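Chorismatase (Streptomyces hygroscopicus, PDB 4BPS) hydrolyses chorismate to pyruvate and a dihydroxylated cyclohexadiene carboxylate, a step in making the immunosuppressants FK506 and FK520. Local coordinates at residues L134-Y140 with I189-A195; P177-G181 with F241-T245. One frame throughout, in Å; residues are numbered along the deposited sequence.

Contact 1 (L134-Y140 with I189-A195); sequences LARTWNY and ITCVFLA
Val192 turns one methyl to Trp138 and the other to Tyr140, and this apolar cluster marks the middle of an antiparallel strand pair in the YjgF-fold sheet of the enzyme. CG1 lies 3.8 Å from Trp138 CE3, while CG2 meets the rim of the tyrosine ring, in its plane, 3.9 Å from CE2. Strand alternation puts all three side chains on one face; with CG anti to the carbonyl carbon (chi1 -67°), the indole swings so that CE3 meets Val192. Leu194 extends the row: its CD1 reaches the far edge of the indole at CH2. On the other face, Leu134 CD2 touches both Phe193 CD2 and the methyl of Ala195, and helix 112-129 packs there against Leu134 and Cys191.

Paired backbone bonds run the length of the strands, with Trp138 and Val192 exchanging one in each direction. A classic beta bulge then shifts the register: two residues, Ala135 and Arg136, stand opposite the single Leu194, whose O takes a bond of 2.8 Å from Ala135 N and a weak one from Arg136 N.

Farther out lie the polar ends. Arg136 NH2 donates to Thr137 O at 2.8 Å, with the acceptor in the guanidinium plane, and Trp138 NE1, hydrogen-bonded to Glu340, lies over one guanidinium face, displaced toward its rim. Tyr140 OH is bonded to Lys297. Asn139, whose OD1 is held by Tyr119, belongs to the ligand pocket. At the opposite end of the pair from the bulge, a water bridges Tyr140 O, at 2.8 Å, and Thr190 OG1, at 2.9 Å.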
loop_
_atom_site.group_PDB
_atom_site.type_symbol
_atom_site.label_atom_id
_atom_site.label_comp_id
_atom_site.label_asym_id
_atom_site.label_seq_id
_atom_site.Cartn_x
_atom_site.Cartn_y
_atom_site.Cartn_z
ATOM N N LEU A 134 -1.657 13.006 -2.235
ATOM C CA LEU A 134 -1.691 11.614 -1.808
ATOM C C LEU A 134 -0.286 11.149 -1.423
ATOM O O LEU A 134 0.687 11.472 -2.099
ATOM C CB LEU A 134 -2.234 10.707 -2.913
ATOM C CG LEU A 134 -3.729 10.804 -3.153
ATOM C CD1 LEU A 134 -4.068 10.088 -4.462
ATOM C CD2 LEU A 134 -4.502 10.147 -2.005
ATOM N N ALA A 135 -0.214 10.392 -0.335
ATOM C CA ALA A 135 1.049 9.960 0.253
ATOM C C ALA A 135 1.301 8.462 0.153
ATOM O O ALA A 135 2.453 8.035 0.185
ATOM C CB ALA A 135 1.098 10.348 1.729
ATOM N N ARG A 136 0.232 7.669 0.104
ATOM C CA ARG A 136 0.372 6.221 0.096
ATOM C C ARG A 136 -0.981 5.648 -0.273
ATOM O O ARG A 136 -1.998 6.136 0.246
ATOM C CB ARG A 136 0.801 5.696 1.474
ATOM C CG ARG A 136 1.877 4.651 1.463
ATOM C CD ARG A 136 1.496 3.341 0.768
ATOM N NE ARG A 136 2.522 2.309 0.942
ATOM C CZ ARG A 136 2.395 1.103 0.412
ATOM N NH1 ARG A 136 3.327 0.183 0.613
ATOM N NH2 ARG A 136 1.344 0.834 -0.332
ATOM N N THR A 137 -1.037 4.650 -1.145
ATOM C CA THR A 137 -2.269 3.947 -1.422
ATOM C C THR A 137 -2.041 2.446 -1.295
ATOM O O THR A 137 -0.931 1.951 -1.504
ATOM C CB THR A 137 -2.811 4.245 -2.848
ATOM O OG1 THR A 137 -1.879 3.777 -3.827
ATOM C CG2 THR A 137 -3.095 5.720 -3.037
ATOM N N TRP A 138 -3.121 1.722 -0.981
ATOM C CA TRP A 138 -3.091 0.260 -0.997
ATOM C C TRP A 138 -4.355 -0.218 -1.694
ATOM O O TRP A 138 -5.437 0.338 -1.485
ATOM C CB TRP A 138 -3.092 -0.331 0.402
ATOM C CG TRP A 138 -1.876 -0.095 1.259
ATOM C CD1 TRP A 138 -0.877 -0.988 1.508
ATOM C CD2 TRP A 138 -1.567 1.094 2.038
ATOM N NE1 TRP A 138 0.026 -0.446 2.400
ATOM C CE2 TRP A 138 -0.363 0.828 2.728
ATOM C CE3 TRP A 138 -2.192 2.331 2.228
ATOM C CZ2 TRP A 138 0.227 1.752 3.604
ATOM C CZ3 TRP A 138 -1.606 3.246 3.093
ATOM C CH2 TRP A 138 -0.411 2.946 3.777
ATOM N N ASN A 139 -4.206 -1.287 -2.465
ATOM C CA ASN A 139 -5.313 -1.925 -3.178
ATOM C C ASN A 139 -5.256 -3.417 -2.887
ATOM O O ASN A 139 -4.300 -4.096 -3.270
ATOM C CB ASN A 139 -5.199 -1.700 -4.695
ATOM C CG ASN A 139 -4.993 -0.242 -5.046
ATOM O OD1 ASN A 139 -5.949 0.519 -5.100
ATOM N ND2 ASN A 139 -3.729 0.160 -5.265
ATOM N N TYR A 140 -6.290 -3.896 -2.195
ATOM C CA TYR A 140 -6.425 -5.321 -1.842
ATOM C C TYR A 140 -7.495 -5.868 -2.782
ATOM O O TYR A 140 -8.674 -5.530 -2.641
ATOM C CB TYR A 140 -6.801 -5.478 -0.377
ATOM C CG TYR A 140 -5.766 -4.857 0.559
ATOM C CD1 TYR A 140 -4.552 -5.499 0.786
ATOM C CD2 TYR A 140 -5.980 -3.637 1.190
ATOM C CE1 TYR A 140 -3.599 -4.970 1.620
ATOM C CE2 TYR A 140 -5.031 -3.086 2.037
ATOM C CZ TYR A 140 -3.838 -3.757 2.255
ATOM O OH TYR A 140 -2.862 -3.277 3.077
ATOM N N ILE A 189 -12.694 -5.212 -4.084
ATOM C CA ILE A 189 -11.500 -4.380 -4.097
ATOM C C ILE A 189 -11.607 -3.348 -2.981
ATOM O O ILE A 189 -12.577 -2.606 -2.912
ATOM C CB ILE A 189 -11.273 -3.711 -5.447
ATOM C CG1 ILE A 189 -11.103 -4.780 -6.547
ATOM C CG2 ILE A 189 -10.037 -2.797 -5.386
ATOM C CD1 ILE A 189 -10.816 -4.251 -7.928
ATOM N N THR A 190 -10.579 -3.309 -2.125
ATOM C CA THR A 190 -10.490 -2.363 -1.019
ATOM C C THR A 190 -9.309 -1.429 -1.278
ATOM O O THR A 190 -8.210 -1.893 -1.592
ATOM C CB THR A 190 -10.287 -3.100 0.305
ATOM O OG1 THR A 190 -11.344 -4.035 0.515
ATOM C CG2 THR A 190 -10.236 -2.157 1.502
ATOM N N CYS A 191 -9.560 -0.135 -1.106
ATOM C CA CYS A 191 -8.544 0.900 -1.245
ATOM C C CYS A 191 -8.363 1.643 0.080
ATOM O O CYS A 191 -9.340 2.073 0.714
ATOM C CB CYS A 191 -8.952 1.889 -2.336
ATOM S SG CYS A 191 -7.830 3.310 -2.554
ATOM N N VAL A 192 -7.101 1.749 0.501
ATOM C CA VAL A 192 -6.726 2.492 1.692
ATOM C C VAL A 192 -5.800 3.604 1.239
ATOM O O VAL A 192 -4.966 3.374 0.367
ATOM C CB VAL A 192 -5.991 1.558 2.695
ATOM C CG1 VAL A 192 -5.608 2.283 3.974
ATOM C CG2 VAL A 192 -6.806 0.311 2.984
ATOM N N PHE A 193 -5.890 4.789 1.840
ATOM C CA PHE A 193 -4.984 5.855 1.435
ATOM C C PHE A 193 -4.670 6.819 2.569
ATOM O O PHE A 193 -5.470 6.998 3.516
ATOM C CB PHE A 193 -5.525 6.641 0.220
ATOM C CG PHE A 193 -6.806 7.374 0.501
ATOM C CD1 PHE A 193 -8.033 6.724 0.382
ATOM C CD2 PHE A 193 -6.787 8.710 0.892
ATOM C CE1 PHE A 193 -9.214 7.390 0.655
ATOM C CE2 PHE A 193 -7.965 9.381 1.160
ATOM C CZ PHE A 193 -9.179 8.709 1.045
ATOM N N LEU A 194 -3.486 7.410 2.460
ATOM C CA LEU A 194 -3.063 8.536 3.277
ATOM C C LEU A 194 -2.869 9.743 2.364
ATOM O O LEU A 194 -2.398 9.598 1.231
ATOM C CB LEU A 194 -1.721 8.227 3.941
ATOM C CG LEU A 194 -1.768 7.228 5.091
ATOM C CD1 LEU A 194 -0.367 6.686 5.367
ATOM C CD2 LEU A 194 -2.339 7.881 6.351
ATOM N N ALA A 195 -3.209 10.930 2.865
ATOM C CA ALA A 195 -3.049 12.160 2.101
ATOM C C ALA A 195 -2.650 13.293 3.050
ATOM O O ALA A 195 -2.860 13.212 4.269
ATOM C CB ALA A 195 -4.333 12.528 1.376
HETATM O O HOH W 1 -10.664 -6.468 -0.843
#

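Contact 2 (P177-G181 with F241-T245); sequences PAATG and FISAT. With 3EB (3-(2-carboxyethyl)benzoic acid), chain B.
Ala179 and Ala244, bonded through their backbones, bring both their carbonyl oxygens to the edge of the benzoate ring of 3-(2-carboxyethyl)benzoic acid. Ala244 O lies 3.4 Å from CAF, close to the ring plane, and Ala179 O approaches the same carbon. Over one face, displaced toward the rim, comes Gly181 N, 3.4 Å from CAN; a beta carbon on Gly181 would run into the carboxylate carbon CAL. The methyl of Ala179 comes up near the ring edge, 3.7 Å from carboxylate oxygen OAD.

Behind this pocket wall the short segments run roughly parallel, 27° apart, and their bonds join strand 178-184, outermost in its sheet, to strand 239-249 of another. Ala244 N donates to Ala179 O at 3.0 Å. The next link is made by a side chain: Ser243 OG, set beside its own backbone N (chi1 -68°), accepts the N-H of Ala179, 2.9 Å from Ala179 N to OG, and also bonds Ala227 O. An alanine here would lack that hydroxyl and is likely to leave Ala179 N and Ala227 O without this partner. Ala244 CB packs on Thr180 OG1 and CG2, the hydroxyl being held by Glu340 and Arg136.

Because Ala227 O can only accept, the serine hydroxyl must donate in that bond, a second and weaker approach being to Arg228 O. One hydroxyl thus stands in for a strand carbonyl and ties three chain segments together beside the ligand.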
loop_
_atom_site.group_PDB
_atom_site.type_symbol
_atom_site.label_atom_id
_atom_site.label_comp_id
_atom_site.label_asym_id
_atom_site.label_seq_id
_atom_site.Cartn_x
_atom_site.Cartn_y
_atom_site.Cartn_z
ATOM N N PRO A 177 1.516 8.268 -5.427
ATOM C CA PRO A 177 2.590 7.942 -4.481
ATOM C C PRO A 177 2.849 6.438 -4.419
ATOM O O PRO A 177 2.400 5.658 -5.271
ATOM C CB PRO A 177 2.032 8.444 -3.142
ATOM C CG PRO A 177 0.553 8.195 -3.300
ATOM C CD PRO A 177 0.261 8.598 -4.730
ATOM N N ALA A 178 3.579 6.027 -3.389
ATOM C CA ALA A 178 3.826 4.634 -3.107
ATOM C C ALA A 178 2.496 3.870 -3.074
ATOM O O ALA A 178 1.464 4.402 -2.618
ATOM C CB ALA A 178 4.535 4.511 -1.763
ATOM N N ALA A 179 2.549 2.622 -3.533
ATOM C CA ALA A 179 1.344 1.807 -3.649
ATOM C C ALA A 179 1.610 0.340 -3.386
ATOM O O ALA A 179 2.763 -0.129 -3.390
ATOM C CB ALA A 179 0.726 1.970 -5.062
ATOM N N THR A 180 0.514 -0.370 -3.165
ATOM C CA THR A 180 0.452 -1.827 -3.160
ATOM C C THR A 180 -0.730 -2.251 -4.009
ATOM O O THR A 180 -1.797 -1.637 -3.911
ATOM C CB THR A 180 0.261 -2.333 -1.740
ATOM O OG1 THR A 180 1.434 -1.988 -1.001
ATOM C CG2 THR A 180 0.016 -3.837 -1.665
ATOM N N GLY A 181 -0.535 -3.287 -4.834
ATOM C CA GLY A 181 -1.597 -3.911 -5.618
ATOM C C GLY A 181 -1.480 -5.406 -5.396
ATOM O O GLY A 181 -0.643 -6.064 -6.019
ATOM N N PHE A 241 7.731 6.050 2.901
ATOM C CA PHE A 241 6.843 4.917 2.650
ATOM C C PHE A 241 7.332 4.171 1.412
ATOM O O PHE A 241 7.486 4.785 0.346
ATOM C CB PHE A 241 5.421 5.415 2.389
ATOM C CG PHE A 241 4.835 6.194 3.540
ATOM C CD1 PHE A 241 4.693 5.615 4.789
ATOM C CD2 PHE A 241 4.442 7.511 3.386
ATOM C CE1 PHE A 241 4.153 6.336 5.862
ATOM C CE2 PHE A 241 3.896 8.242 4.449
ATOM C CZ PHE A 241 3.731 7.645 5.676
ATOM N N ILE A 242 7.589 2.865 1.543
ATOM C CA ILE A 242 8.103 2.075 0.435
ATOM C C ILE A 242 6.948 1.246 -0.130
ATOM O O ILE A 242 6.222 0.586 0.621
ATOM C CB ILE A 242 9.253 1.171 0.882
ATOM C CG1 ILE A 242 10.337 1.966 1.636
ATOM C CG2 ILE A 242 9.846 0.458 -0.341
ATOM C CD1 ILE A 242 11.157 1.118 2.565
ATOM N N SER A 243 6.784 1.281 -1.445
ATOM C CA SER A 243 5.756 0.478 -2.117
ATOM C C SER A 243 5.962 -1.001 -1.873
ATOM O O SER A 243 7.070 -1.436 -1.531
ATOM C CB SER A 243 5.822 0.736 -3.613
ATOM O OG SER A 243 5.408 2.062 -3.854
ATOM N N ALA A 244 4.908 -1.787 -2.109
ATOM C CA ALA A 244 5.112 -3.221 -2.284
ATOM C C ALA A 244 6.139 -3.391 -3.400
ATOM O O ALA A 244 5.999 -2.799 -4.480
ATOM C CB ALA A 244 3.813 -3.889 -2.642
ATOM N N THR A 245 7.173 -4.183 -3.117
ATOM C CA THR A 245 8.353 -4.301 -3.970
ATOM C C THR A 245 8.565 -5.769 -4.348
ATOM O O THR A 245 8.573 -6.629 -3.462
ATOM C CB THR A 245 9.569 -3.746 -3.211
ATOM O OG1 THR A 245 9.326 -2.381 -2.830
ATOM C CG2 THR A 245 10.822 -3.781 -4.104
HETATM C C 3EB B . 5.388 -4.185 -9.873
HETATM O O 3EB B . 4.783 -3.850 -10.897
HETATM C CA 3EB B . 4.869 -5.255 -8.954
HETATM O OAB 3EB B . -0.722 -1.936 -9.082
HETATM O OAD 3EB B . -0.663 -0.705 -7.237
HETATM C CAE 3EB B . 3.648 -3.278 -6.983
HETATM C CAF 3EB B . 3.167 -2.167 -6.302
HETATM C CAG 3EB B . 2.887 -3.878 -7.986
HETATM C CAH 3EB B . 1.920 -1.646 -6.601
HETATM C CAL 3EB B . -0.170 -1.610 -8.011
HETATM C CAM 3EB B . 1.641 -3.328 -8.289
HETATM C CAN 3EB B . 1.155 -2.205 -7.620
HETATM O OXT 3EB B . 6.533 -3.683 -9.553
HETATM C C2 3EB B . 3.350 -5.130 -8.715
#

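The two contacts illustrate how a pocket can be built on the border between sheets. The centres of contact 1 and contact 2 lie about 9 Å apart. Strand 133-142 of contact 1 runs alongside strand 178-184 of contact 2. Asn139 N approaches Thr180 O at 2.8 Å, a probable hydrogen bond, and Arg136 NH2 approaches Thr180 OG1 at 2.9 Å, bonds consistent with contact 1 helping to hold strand 178-184 in place. Arg136 also reaches Ile242 O through NH1, touching both strands of contact 2. Around the ligand, the side chain of Asn139 stands about 4 Å from the bound molecule, and that of Ala244 about 4 Å from the side chain of Glu338, the catalytic proton acceptor.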